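Local coordinates for protein geranylgeranyl pyrophosphate synthase (Corynebacterium glutamicum, PDB 3LMD) that probably elongates isoprenoid diphosphate chains in a metal-dependent prenyl transfer reaction, at residues A[41-46]-A[81-86]; A[34-39]-A[334-339]; A[102-107]-A[205-210]. One frame throughout, in Å; residues are numbered along the deposited sequence.

Contact 1 (A[41-46]-A[81-86]); sequences NDAMVQ and FALLAS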
# COMPACT_ATOMS: atom_id res chain seq x y z
N ASN A 41 -29.16 9.59 -2.01
CA ASN A 41 -29.42 8.16 -1.81
C ASN A 41 -29.19 7.29 -3.06
O ASN A 41 -28.54 6.25 -2.98
CB ASN A 41 -30.82 7.91 -1.23
CG ASN A 41 -30.91 8.26 0.26
OD1 ASN A 41 -29.89 8.45 0.92
ND2 ASN A 41 -32.12 8.34 0.77
N ASP A 42 -29.70 7.73 -4.21
CA ASP A 42 -29.48 7.00 -5.47
C ASP A 42 -28.00 6.92 -5.83
O ASP A 42 -27.52 5.90 -6.32
CB ASP A 42 -30.18 7.69 -6.64
CG ASP A 42 -31.69 7.58 -6.57
OD1 ASP A 42 -32.19 6.90 -5.64
OD2 ASP A 42 -32.37 8.18 -7.43
N ALA A 43 -27.28 8.01 -5.63
CA ALA A 43 -25.86 8.00 -5.95
C ALA A 43 -25.09 7.12 -4.94
O ALA A 43 -24.12 6.47 -5.33
CB ALA A 43 -25.31 9.41 -6.02
N MET A 44 -25.53 7.07 -3.67
CA MET A 44 -24.89 6.19 -2.68
C MET A 44 -25.03 4.71 -3.04
O MET A 44 -24.14 3.90 -2.74
CB MET A 44 -25.35 6.44 -1.23
CG MET A 44 -24.74 7.68 -0.57
SD MET A 44 -22.94 7.56 -0.22
CE MET A 44 -22.66 5.81 -0.18
N VAL A 45 -26.14 4.34 -3.67
CA VAL A 45 -26.31 2.95 -4.12
C VAL A 45 -25.27 2.65 -5.21
O VAL A 45 -24.64 1.57 -5.25
CB VAL A 45 -27.73 2.73 -4.71
CG1 VAL A 45 -27.83 1.38 -5.45
CG2 VAL A 45 -28.79 2.85 -3.62
N GLN A 46 -25.09 3.59 -6.12
CA GLN A 46 -24.11 3.44 -7.18
C GLN A 46 -22.66 3.33 -6.63
O GLN A 46 -21.85 2.55 -7.13
CB GLN A 46 -24.19 4.61 -8.14
CG GLN A 46 -25.55 4.72 -8.88
CD GLN A 46 -25.66 6.01 -9.68
OE1 GLN A 46 -24.98 6.19 -10.69
NE2 GLN A 46 -26.51 6.93 -9.22
N PHE A 81 -20.01 12.62 1.81
CA PHE A 81 -19.46 13.98 1.74
C PHE A 81 -18.98 14.32 0.33
O PHE A 81 -19.21 15.43 -0.15
CB PHE A 81 -18.33 14.17 2.77
CG PHE A 81 -17.72 15.57 2.71
CD1 PHE A 81 -18.53 16.70 2.67
CD2 PHE A 81 -16.35 15.74 2.67
CE1 PHE A 81 -17.96 17.98 2.61
CE2 PHE A 81 -15.78 17.03 2.64
CZ PHE A 81 -16.57 18.13 2.60
N ALA A 82 -18.32 13.38 -0.35
CA ALA A 82 -17.89 13.62 -1.74
C ALA A 82 -19.11 13.90 -2.67
O ALA A 82 -19.04 14.76 -3.58
CB ALA A 82 -17.12 12.39 -2.29
N LEU A 83 -20.18 13.16 -2.45
CA LEU A 83 -21.40 13.35 -3.26
C LEU A 83 -22.03 14.74 -2.98
O LEU A 83 -22.42 15.44 -3.91
CB LEU A 83 -22.45 12.25 -2.99
CG LEU A 83 -22.06 10.78 -3.29
CD1 LEU A 83 -23.16 9.78 -2.95
CD2 LEU A 83 -21.57 10.54 -4.70
N LEU A 84 -22.13 15.11 -1.70
CA LEU A 84 -22.60 16.46 -1.33
C LEU A 84 -21.74 17.54 -1.95
O LEU A 84 -22.26 18.52 -2.52
CB LEU A 84 -22.69 16.60 0.20
CG LEU A 84 -23.73 15.68 0.85
CD1 LEU A 84 -23.62 15.72 2.37
CD2 LEU A 84 -25.11 16.16 0.42
N ALA A 85 -20.41 17.38 -1.84
CA ALA A 85 -19.51 18.35 -2.44
C ALA A 85 -19.75 18.49 -3.93
O ALA A 85 -19.61 19.58 -4.48
CB ALA A 85 -18.02 17.95 -2.20
N SER A 86 -20.06 17.38 -4.61
CA SER A 86 -20.26 17.44 -6.06
C SER A 86 -21.49 18.28 -6.42
O SER A 86 -21.60 18.77 -7.53
CB SER A 86 -20.38 16.03 -6.68
OG SER A 86 -21.69 15.50 -6.50
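Ala43 and Met44 meet Leu83 without a ring, amide or carboxylate taking part, and the one flat group that bears on the geometry is the backbone carbonyl of Leu83 itself. Leu83 O is bonded by Ser86 OG at 2.7 Å, a local bond back along the chain; the hydroxyl approaches at a C=O...donor angle of 131° and lies 18° out of the carbonyl plane. Ser86 OG also bonds Leu93 N. The bond to Leu83 O stays within segment 81-86, and no hydrogen bond crosses to segment 41-46.

Most of the contact is made by one extended branch. With CG opposite the carbonyl carbon and CD1 trans to CA about the second torsion (chi2 179°), Leu83 sends CD1 into the corner between two successive residues. On one side lies the methyl of Ala43, with CB 3.8 Å from Leu83 CD1; on the other is the bent chain of Met44, which touches with both CG and sulfur. Met44 SD stands 3.5 Å from Leu83 CD1, a close thioether-methyl contact. The other leucine branch is the looser one, Leu83 CD2 being 4.1 Å from Ala43 CB. This illustrates how a small residue and a flexible one can receive a leucine between two helices of an all-alpha fold.

Ile98 of helix 95-118 packs against both Ala43 and Leu83, and Leu93, in the loop leading to that helix, touches both. Elsewhere on helix 77-86, Phe81 reaches helix 188-214 and, with Leu84, meets Leu340 of helix 335-349.

Contact 2 (A[34-39]-A[334-339]); sequences PELTAR and STVKEA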
# COMPACT_ATOMS: atom_id res chain seq x y z
N PRO A 34 -36.05 16.95 0.56
CA PRO A 34 -36.46 15.63 0.08
C PRO A 34 -35.86 15.23 -1.26
O PRO A 34 -35.56 14.06 -1.45
CB PRO A 34 -37.99 15.77 -0.03
CG PRO A 34 -38.33 16.80 0.99
CD PRO A 34 -37.21 17.80 0.88
N GLU A 35 -35.69 16.17 -2.19
CA GLU A 35 -35.03 15.79 -3.46
C GLU A 35 -33.53 15.59 -3.26
O GLU A 35 -32.97 14.61 -3.73
CB GLU A 35 -35.26 16.79 -4.59
CG GLU A 35 -36.68 16.88 -5.05
CD GLU A 35 -37.38 17.99 -4.34
OE1 GLU A 35 -38.34 17.71 -3.58
OE2 GLU A 35 -36.93 19.15 -4.52
N LEU A 36 -32.88 16.52 -2.56
CA LEU A 36 -31.48 16.32 -2.21
C LEU A 36 -31.34 14.89 -1.70
O LEU A 36 -30.50 14.13 -2.19
CB LEU A 36 -31.03 17.31 -1.13
CG LEU A 36 -29.54 17.19 -0.77
CD1 LEU A 36 -28.70 17.35 -2.05
CD2 LEU A 36 -29.12 18.21 0.29
N THR A 37 -32.18 14.54 -0.73
CA THR A 37 -32.14 13.22 -0.10
C THR A 37 -32.21 12.08 -1.14
O THR A 37 -31.39 11.14 -1.11
CB THR A 37 -33.23 13.08 1.01
OG1 THR A 37 -32.94 13.98 2.09
CG2 THR A 37 -33.29 11.65 1.57
N ALA A 38 -33.15 12.17 -2.08
CA ALA A 38 -33.33 11.12 -3.09
C ALA A 38 -32.15 10.98 -4.06
O ALA A 38 -31.73 9.86 -4.40
CB ALA A 38 -34.63 11.35 -3.86
N ARG A 39 -31.66 12.11 -4.55
CA ARG A 39 -30.55 12.15 -5.49
C ARG A 39 -29.30 11.56 -4.84
O ARG A 39 -28.62 10.71 -5.43
CB ARG A 39 -30.27 13.59 -5.92
CG ARG A 39 -31.30 14.19 -6.87
CD ARG A 39 -30.81 15.52 -7.46
NE ARG A 39 -30.28 16.45 -6.44
CZ ARG A 39 -31.02 17.33 -5.77
NH1 ARG A 39 -32.32 17.42 -5.97
NH2 ARG A 39 -30.45 18.14 -4.88
N SER A 334 -27.54 27.44 -0.27
CA SER A 334 -28.26 26.30 -0.85
C SER A 334 -28.58 25.33 0.25
O SER A 334 -28.02 25.40 1.35
CB SER A 334 -27.42 25.59 -1.92
OG SER A 334 -26.24 25.02 -1.32
N THR A 335 -29.49 24.41 -0.02
CA THR A 335 -29.84 23.40 0.93
C THR A 335 -28.67 22.47 1.15
O THR A 335 -28.56 21.89 2.19
CB THR A 335 -31.02 22.55 0.51
OG1 THR A 335 -30.77 22.00 -0.77
CG2 THR A 335 -32.25 23.34 0.48
N VAL A 336 -27.83 22.32 0.16
CA VAL A 336 -26.67 21.43 0.36
C VAL A 336 -25.71 22.14 1.30
O VAL A 336 -25.17 21.54 2.21
CB VAL A 336 -25.98 21.05 -0.94
CG1 VAL A 336 -24.70 20.18 -0.66
CG2 VAL A 336 -26.95 20.24 -1.80
N LYS A 337 -25.49 23.44 1.09
CA LYS A 337 -24.65 24.18 2.05
C LYS A 337 -25.13 24.02 3.47
O LYS A 337 -24.33 23.80 4.40
CB LYS A 337 -24.57 25.67 1.67
CG LYS A 337 -23.77 26.53 2.65
CD LYS A 337 -23.35 27.87 2.01
CE LYS A 337 -23.35 29.00 3.05
NZ LYS A 337 -22.80 30.26 2.43
N GLU A 338 -26.45 24.13 3.68
CA GLU A 338 -27.00 24.06 5.03
C GLU A 338 -26.96 22.64 5.60
O GLU A 338 -26.86 22.47 6.81
CB GLU A 338 -28.44 24.62 5.07
CG GLU A 338 -28.52 26.17 4.90
CD GLU A 338 -27.48 26.95 5.74
OE1 GLU A 338 -27.39 26.75 6.98
OE2 GLU A 338 -26.75 27.77 5.15
N ALA A 339 -27.06 21.62 4.73
CA ALA A 339 -26.90 20.23 5.16
C ALA A 339 -25.45 19.99 5.66
O ALA A 339 -25.23 19.29 6.66
CB ALA A 339 -27.20 19.28 3.96
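Leu36 and Thr335, which touch across the contact, are also joined through one carboxylate: Asp33 OD2 takes the amide of Leu36 and, weakly, that of Glu35, while Asp33 OD1 is hydrogen-bonded to Thr335 OG1. In the all-helical polyprenyl synthase fold this links the starts of helix 34-55 and helix 335-349. The polar end of the threonine is therefore held by Asp33, three residues before the leucine it faces. Ser334 is the N-cap of the second helix: Ser334 OG accepts Lys337 N at 3.0 Å in a nearly straight bond, with an N-H...acceptor angle of 166°, and this fixes the first turn against which the beginning of helix 34-55 rests.

Within this frame the axes of the short helical segments 34-39 and 335-339 approach to 11.0 Å at 77°, and one leucine spans the interval. Leu36 has CG opposite its own amide nitrogen (chi1 -177°), which carries its two methyls out toward helix 335-349, where the side chain meets that of Val336 at about a right angle. The fork of the leucine straddles a single methyl, Val336 CG2. Toward the edges the fit relaxes: Leu36 CD2 is 4.3 Å from Ala339 CB. Phe31 covers Leu36 from the loop before the helix, and Phe88 reaches Val336.

Here is a compact example of a polar bridge placed beside an apolar wedge. Of the two prongs, Leu36 CD2 lies 3.6 Å from Val336 CG2, whereas Leu36 CD1 presses to 3.4 Å from the same methyl, tighter than ordinary van der Waals contact between carbons.

Contact 3 (A[102-107]-A[205-210]); sequences VVVEIT and ASAGYL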
# COMPACT_ATOMS: atom_id res chain seq x y z
N VAL A 102 -15.66 6.26 -4.48
CA VAL A 102 -15.28 4.88 -4.25
C VAL A 102 -13.78 4.84 -3.93
O VAL A 102 -13.36 4.11 -3.04
CB VAL A 102 -15.63 3.96 -5.44
CG1 VAL A 102 -14.93 2.57 -5.32
CG2 VAL A 102 -17.18 3.81 -5.57
N VAL A 103 -13.00 5.63 -4.66
CA VAL A 103 -11.56 5.67 -4.39
C VAL A 103 -11.32 6.14 -2.95
O VAL A 103 -10.49 5.55 -2.23
CB VAL A 103 -10.84 6.59 -5.39
CG1 VAL A 103 -9.39 6.93 -4.91
CG2 VAL A 103 -10.79 5.92 -6.78
N VAL A 104 -12.03 7.18 -2.53
CA VAL A 104 -11.88 7.66 -1.14
C VAL A 104 -12.23 6.55 -0.16
O VAL A 104 -11.49 6.30 0.82
CB VAL A 104 -12.72 8.92 -0.87
CG1 VAL A 104 -12.72 9.28 0.64
CG2 VAL A 104 -12.17 10.07 -1.72
N GLU A 105 -13.35 5.89 -0.38
CA GLU A 105 -13.75 4.84 0.57
C GLU A 105 -12.81 3.64 0.60
O GLU A 105 -12.58 3.07 1.67
CB GLU A 105 -15.20 4.39 0.34
CG GLU A 105 -15.65 3.37 1.36
CD GLU A 105 -15.90 3.95 2.76
OE1 GLU A 105 -15.66 5.15 2.99
OE2 GLU A 105 -16.39 3.20 3.64
N ILE A 106 -12.28 3.25 -0.56
CA ILE A 106 -11.33 2.13 -0.61
C ILE A 106 -10.08 2.48 0.15
O ILE A 106 -9.47 1.64 0.83
CB ILE A 106 -10.95 1.80 -2.08
CG1 ILE A 106 -12.12 1.07 -2.79
CG2 ILE A 106 -9.68 0.92 -2.09
CD1 ILE A 106 -11.90 0.92 -4.35
N THR A 107 -9.66 3.73 0.01
CA THR A 107 -8.46 4.19 0.73
C THR A 107 -8.67 4.17 2.23
O THR A 107 -7.80 3.72 2.99
CB THR A 107 -8.07 5.59 0.27
OG1 THR A 107 -7.74 5.53 -1.13
CG2 THR A 107 -6.83 6.11 1.06
N ALA A 205 -11.19 15.83 3.96
CA ALA A 205 -10.85 16.95 3.09
C ALA A 205 -10.74 16.47 1.64
O ALA A 205 -11.23 17.14 0.73
CB ALA A 205 -9.52 17.63 3.53
N SER A 206 -10.13 15.31 1.45
CA SER A 206 -9.96 14.75 0.11
C SER A 206 -11.30 14.41 -0.55
O SER A 206 -11.46 14.58 -1.74
CB SER A 206 -9.07 13.48 0.17
OG SER A 206 -9.06 12.84 -1.08
N ALA A 207 -12.22 13.84 0.21
CA ALA A 207 -13.56 13.56 -0.30
C ALA A 207 -14.22 14.85 -0.82
O ALA A 207 -14.82 14.85 -1.89
CB ALA A 207 -14.39 12.96 0.77
N GLY A 208 -14.09 15.96 -0.08
CA GLY A 208 -14.69 17.26 -0.53
C GLY A 208 -13.99 17.74 -1.79
O GLY A 208 -14.62 18.14 -2.77
N TYR A 209 -12.67 17.67 -1.79
CA TYR A 209 -11.87 18.13 -2.92
C TYR A 209 -12.26 17.36 -4.20
O TYR A 209 -12.56 17.95 -5.25
CB TYR A 209 -10.36 17.93 -2.62
CG TYR A 209 -9.49 18.31 -3.82
CD1 TYR A 209 -9.11 19.64 -4.04
CD2 TYR A 209 -9.09 17.34 -4.75
CE1 TYR A 209 -8.32 20.01 -5.18
CE2 TYR A 209 -8.30 17.70 -5.90
CZ TYR A 209 -7.93 19.03 -6.09
OH TYR A 209 -7.18 19.38 -7.19
N LEU A 210 -12.27 16.03 -4.11
CA LEU A 210 -12.47 15.18 -5.27
C LEU A 210 -13.91 15.23 -5.77
O LEU A 210 -14.14 15.26 -6.97
CB LEU A 210 -12.07 13.73 -4.92
CG LEU A 210 -10.54 13.53 -4.82
CD1 LEU A 210 -10.29 12.05 -4.36
CD2 LEU A 210 -9.79 13.86 -6.13
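Val104 carries the close part of this contact with both of its methyls, set against Ala207 and Leu210 on a helix that runs almost antiparallel. Val104 CG1 lies 4.0 Å from Ala207 CB. Val104 CG2, which points away from its own carbonyl carbon, passes over the backbone of the same alanine and meets Leu210 CD1 at 3.8 Å. The small Ala207 lets the chains draw near, with its CA 6.2 Å from Val104 CA, although the axes of the two short segments remain 10.0 Å apart at 165°.

The slack part is no solvent edge, for every touching residue is buried. It lies where Val103 CG1 stays 5.2 Å from Leu210 CD1 and where Val104 CG2 merely grazes Ser206 OG. That hydroxyl has its polar partner elsewhere, His164 of helix 159-181. Thr107 turns inward to its own helix: Thr107 OG1 gives a 3.0 Å bond to Val103 O, which also receives Thr107 N from the opposite face.

Helix 95-118 carries Asp115 near its C-terminal end, with Asp119 just beyond it; both have been seen to bind calcium in this protein, though no ion is bound to this chain. Away from that site, the contact joins this helix to helix 188-214. No hydrogen bond crosses between the segments; their union rests on shape and burial of methyl groups, Thr107 OG1 being bonded to Val103 O and Ser206 OG to His164.

How the contacts relate
Contact 1 occupies the middle of the series, its centre about 11 Å from that of contact 2 and also about 11 Å from that of contact 3, whereas the centres of contacts 2 and 3 are about 20 Å apart, with nearest atoms about 10 Å apart. Helix 77-86 makes both connections. On one side Leu84 O rests 3.5 Å from Val336 CG1 of contact 2; on the other Phe81 CE2 packs 3.4 Å from Gly208 CA of contact 3. Helix 34-55 serves contact 2 and then contact 1. All three lie away from the metal-binding residues, but contact 3 is made by the helix that carries Asp115 and ends just before Asp119.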